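Local coordinates for spike protein P5 (Enterobacteria phage PRD1, PDB 1YQ5), which forms, together with P31 and P2, the spike complexes at the 5-fold vertices of the capsid and is essential for viral infectivity, at residues 69-74 / 131-136; 74-79 / 125-130. All coordinates share one frame; numbering follows the deposited sequence.

Contact 1: residues 69-74 / 131-136; sequences NNTVTT and LSNYII
N69 and Y134 bring the two backbones within 4.3 Å, CA to CA, just beyond the end of strand 59-68 and just ahead of strand 135-142, where N69 to V72 form a type I beta turn closed by V72 N to N69 O. Flanking this approach, N69 CA directs its hydrogen at N133 O over 3.4 Å. N69 CG stands anti to the backbone N (chi1 -171°) and lies near N133 O; the buried amide beyond it fits between L131 CB and the N133-Y134 backbone, but it is probably turned over in the model, so its bonds are left undecided. The two loops lie at one end of the beta jelly-roll of this C-terminal domain, where the strands of one sheet give way to links to the other. Nearer the surface N133 ND2 donates to T71 OG1 at 3.2 Å, close to the plane of the N133 amide and fairly straight (164°), the two side chains crossing at about a right angle. A water accepts from N70 N and donates to N133 O at 2.8 Å, bridging turn and loop. On the inner side V72 CG2 rests on L131 CD2 at 3.9 Å, and L131 also packs on L124 of strand 119-126.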
# COMPACT_ATOMS: atom_id res chain seq x y z
N ASN A 69 11.02 -13.28 -6.05
CA ASN A 69 11.46 -14.65 -6.29
C ASN A 69 11.64 -14.65 -7.80
O ASN A 69 10.83 -15.19 -8.56
CB ASN A 69 10.39 -15.66 -5.87
CG ASN A 69 10.90 -17.09 -5.90
OD1 ASN A 69 11.17 -17.64 -6.97
ND2 ASN A 69 11.04 -17.69 -4.72
N ASN A 70 12.72 -13.99 -8.21
CA ASN A 70 13.08 -13.79 -9.60
C ASN A 70 13.03 -14.98 -10.55
O ASN A 70 12.91 -14.79 -11.76
CB ASN A 70 14.45 -13.11 -9.67
CG ASN A 70 14.45 -11.75 -9.01
OD1 ASN A 70 13.46 -11.36 -8.38
ND2 ASN A 70 15.54 -11.01 -9.16
N THR A 71 13.11 -16.19 -10.01
CA THR A 71 13.06 -17.38 -10.85
C THR A 71 11.64 -17.87 -11.13
O THR A 71 11.45 -18.89 -11.81
CB THR A 71 13.88 -18.52 -10.23
OG1 THR A 71 13.57 -18.63 -8.83
CG2 THR A 71 15.37 -18.23 -10.40
N VAL A 72 10.64 -17.17 -10.59
CA VAL A 72 9.25 -17.52 -10.84
C VAL A 72 8.61 -16.26 -11.39
O VAL A 72 8.29 -15.32 -10.65
CB VAL A 72 8.53 -17.98 -9.54
CG1 VAL A 72 7.04 -18.15 -9.80
CG2 VAL A 72 9.12 -19.32 -9.08
N THR A 73 8.43 -16.24 -12.70
CA THR A 73 7.89 -15.07 -13.40
C THR A 73 6.55 -15.32 -14.06
O THR A 73 6.14 -14.55 -14.93
CB THR A 73 8.87 -14.63 -14.49
OG1 THR A 73 9.05 -15.71 -15.41
CG2 THR A 73 10.22 -14.26 -13.89
N THR A 74 5.86 -16.38 -13.66
CA THR A 74 4.56 -16.71 -14.23
C THR A 74 3.50 -16.79 -13.14
O THR A 74 3.81 -16.82 -11.95
CB THR A 74 4.61 -18.06 -14.96
OG1 THR A 74 5.12 -19.07 -14.08
CG2 THR A 74 5.52 -17.97 -16.19
N LEU A 131 7.82 -21.64 -4.37
CA LEU A 131 8.85 -20.61 -4.23
C LEU A 131 9.98 -21.14 -3.35
O LEU A 131 9.74 -21.53 -2.21
CB LEU A 131 8.27 -19.35 -3.59
CG LEU A 131 7.07 -18.70 -4.29
CD1 LEU A 131 6.62 -17.48 -3.49
CD2 LEU A 131 7.44 -18.31 -5.71
N SER A 132 11.19 -21.18 -3.88
CA SER A 132 12.34 -21.67 -3.12
C SER A 132 13.55 -20.76 -3.30
O SER A 132 14.68 -21.15 -3.01
CB SER A 132 12.69 -23.09 -3.54
OG SER A 132 13.07 -23.13 -4.90
N ASN A 133 13.30 -19.54 -3.76
CA ASN A 133 14.37 -18.56 -3.99
C ASN A 133 13.77 -17.19 -3.75
O ASN A 133 13.85 -16.29 -4.59
CB ASN A 133 14.87 -18.69 -5.44
CG ASN A 133 15.84 -17.59 -5.83
OD1 ASN A 133 16.73 -17.23 -5.06
ND2 ASN A 133 15.67 -17.05 -7.03
N TYR A 134 13.16 -17.04 -2.58
CA TYR A 134 12.47 -15.81 -2.23
C TYR A 134 13.12 -14.93 -1.18
O TYR A 134 13.84 -15.40 -0.30
CB TYR A 134 11.06 -16.17 -1.76
CG TYR A 134 11.05 -17.10 -0.56
CD1 TYR A 134 11.16 -16.61 0.74
CD2 TYR A 134 10.99 -18.49 -0.72
CE1 TYR A 134 11.21 -17.46 1.84
CE2 TYR A 134 11.04 -19.35 0.37
CZ TYR A 134 11.15 -18.83 1.65
OH TYR A 134 11.22 -19.66 2.74
N ILE A 135 12.86 -13.63 -1.29
CA ILE A 135 13.32 -12.66 -0.32
C ILE A 135 12.03 -11.96 0.06
O ILE A 135 11.43 -11.24 -0.74
CB ILE A 135 14.31 -11.64 -0.89
CG1 ILE A 135 15.63 -12.33 -1.24
CG2 ILE A 135 14.57 -10.55 0.15
CD1 ILE A 135 16.31 -12.96 -0.04
N ILE A 136 11.58 -12.21 1.28
CA ILE A 136 10.35 -11.63 1.78
C ILE A 136 10.67 -10.65 2.90
O ILE A 136 11.46 -10.96 3.80
CB ILE A 136 9.40 -12.73 2.32
CG1 ILE A 136 9.00 -13.66 1.17
CG2 ILE A 136 8.16 -12.10 2.96
CD1 ILE A 136 8.16 -14.85 1.61
O HOH W 1 14.85 -14.09 -5.93
O HOH W 2 11.75 -20.59 -6.75

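Contact 2: residues 74-79 / 125-130; sequences TGNYLL and CNDGAA
Y77 lays one ring face against the end of the N126 amide, whose atom modelled as OD1 sits 3.7 Å above the ring plane, offset toward the rim; ring and amide planes stand 77° apart. N126 CG, anti to its backbone N (chi1 178°), lies 3.5 Å from T74 O; the amide is probably turned over in the model, so its bond there is left open. Y77 and N126 form a non-hydrogen-bonded antiparallel pair. In the hydrogen-bonded pair beside it, L78 N gives to C125 O at 2.8 Å and C125 N to L78 O at 3.0 Å. Strands 76-83 and 119-126 are thus neighbours in one sheet of the jelly-roll, and this is the end of the sheet where 76-83 begins and 119-126 finishes. Just past the end of 119-126, D127 continues the pairing with N76, the first residue of strand 76-83: its N donates to N76 O, OD1 receives N76 N from above the carboxylate plane at 2.8 Å (170° at the hydrogen), and OD2 takes N76 ND2 on its syn side at 3.2 Å. One aspartate therefore grips N76 by main chain and side chain together, which probably fixes the carboxylate's rotation. On the sheet face opposite Y77, L78 CD1 packs on C125 SG at 3.8 Å and on D127 CB, and L78 also meets T98 of a neighbouring subunit.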
# COMPACT_ATOMS: atom_id res chain seq x y z
N THR A 74 5.86 -16.38 -13.66
CA THR A 74 4.56 -16.71 -14.23
C THR A 74 3.50 -16.79 -13.14
O THR A 74 3.81 -16.82 -11.95
CB THR A 74 4.61 -18.06 -14.96
OG1 THR A 74 5.12 -19.07 -14.08
CG2 THR A 74 5.52 -17.97 -16.19
N GLY A 75 2.23 -16.82 -13.55
CA GLY A 75 1.15 -16.90 -12.59
C GLY A 75 0.98 -15.61 -11.81
O GLY A 75 1.41 -14.54 -12.24
N ASN A 76 0.35 -15.72 -10.65
CA ASN A 76 0.11 -14.56 -9.80
C ASN A 76 0.60 -14.80 -8.38
O ASN A 76 0.39 -15.88 -7.82
CB ASN A 76 -1.38 -14.25 -9.72
CG ASN A 76 -1.97 -13.92 -11.07
OD1 ASN A 76 -1.65 -12.90 -11.67
ND2 ASN A 76 -2.84 -14.80 -11.57
N TYR A 77 1.28 -13.81 -7.83
CA TYR A 77 1.73 -13.91 -6.45
C TYR A 77 0.53 -13.51 -5.61
O TYR A 77 -0.08 -12.47 -5.84
CB TYR A 77 2.91 -12.97 -6.20
CG TYR A 77 4.22 -13.54 -6.68
CD1 TYR A 77 4.65 -13.35 -7.99
CD2 TYR A 77 5.02 -14.29 -5.83
CE1 TYR A 77 5.85 -13.91 -8.44
CE2 TYR A 77 6.21 -14.86 -6.27
CZ TYR A 77 6.62 -14.66 -7.57
OH TYR A 77 7.81 -15.23 -8.00
N LEU A 78 0.18 -14.37 -4.66
CA LEU A 78 -0.96 -14.13 -3.78
C LEU A 78 -0.44 -13.77 -2.39
O LEU A 78 0.38 -14.50 -1.83
CB LEU A 78 -1.83 -15.38 -3.68
CG LEU A 78 -2.19 -16.07 -5.00
CD1 LEU A 78 -3.06 -17.27 -4.71
CD2 LEU A 78 -2.91 -15.09 -5.93
N LEU A 79 -0.90 -12.65 -1.85
CA LEU A 79 -0.46 -12.22 -0.53
C LEU A 79 -1.62 -12.05 0.43
O LEU A 79 -2.70 -11.60 0.03
CB LEU A 79 0.34 -10.92 -0.62
CG LEU A 79 1.68 -11.00 -1.34
CD1 LEU A 79 1.46 -11.14 -2.83
CD2 LEU A 79 2.51 -9.75 -1.05
N CYS A 125 2.21 -16.88 -1.72
CA CYS A 125 2.62 -17.97 -2.59
C CYS A 125 2.46 -17.47 -4.00
O CYS A 125 2.12 -16.31 -4.21
CB CYS A 125 1.69 -19.18 -2.42
SG CYS A 125 0.04 -18.95 -3.20
N ASN A 126 2.74 -18.34 -4.95
CA ASN A 126 2.53 -18.03 -6.35
C ASN A 126 1.47 -19.08 -6.67
O ASN A 126 1.57 -20.22 -6.19
CB ASN A 126 3.77 -18.29 -7.19
CG ASN A 126 3.54 -18.01 -8.66
OD1 ASN A 126 3.71 -16.87 -9.12
ND2 ASN A 126 3.13 -19.03 -9.40
N ASP A 127 0.45 -18.72 -7.44
CA ASP A 127 -0.62 -19.67 -7.72
C ASP A 127 -0.27 -20.76 -8.73
O ASP A 127 -1.06 -21.68 -8.94
CB ASP A 127 -1.88 -18.93 -8.18
CG ASP A 127 -1.69 -18.17 -9.48
OD1 ASP A 127 -0.62 -18.30 -10.11
OD2 ASP A 127 -2.63 -17.45 -9.87
N GLY A 128 0.90 -20.68 -9.35
CA GLY A 128 1.27 -21.68 -10.33
C GLY A 128 2.58 -22.41 -10.10
O GLY A 128 2.91 -23.34 -10.83
N ALA A 129 3.34 -22.00 -9.08
CA ALA A 129 4.61 -22.66 -8.82
C ALA A 129 5.11 -22.44 -7.40
O ALA A 129 4.76 -21.45 -6.75
CB ALA A 129 5.66 -22.17 -9.81
N ALA A 130 5.92 -23.37 -6.91
CA ALA A 130 6.47 -23.27 -5.57
C ALA A 130 7.56 -22.21 -5.55
O ALA A 130 8.15 -21.90 -6.58
CB ALA A 130 7.05 -24.62 -5.14

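Both contacts are partly buried and lie at the same end of the jelly-roll, their centres 9 Å apart, but they join different elements. Contact 2 pairs adjacent strands of one sheet and so relies on regular backbone bonds, extended by a carboxylate; contact 1 joins two loops through one amide-to-hydroxyl bond and a bridging water, with its apolar part turned inward. Residues 69-74 run on into 74-79 through the shared T74, and 125-130 lead directly into 131-136, so contact 2 is nested within the chain loop closed by contact 1. Y77 ties them together: OH probably bonds to V72 O at 2.7 Å, while CE2 packs on L131 CD2.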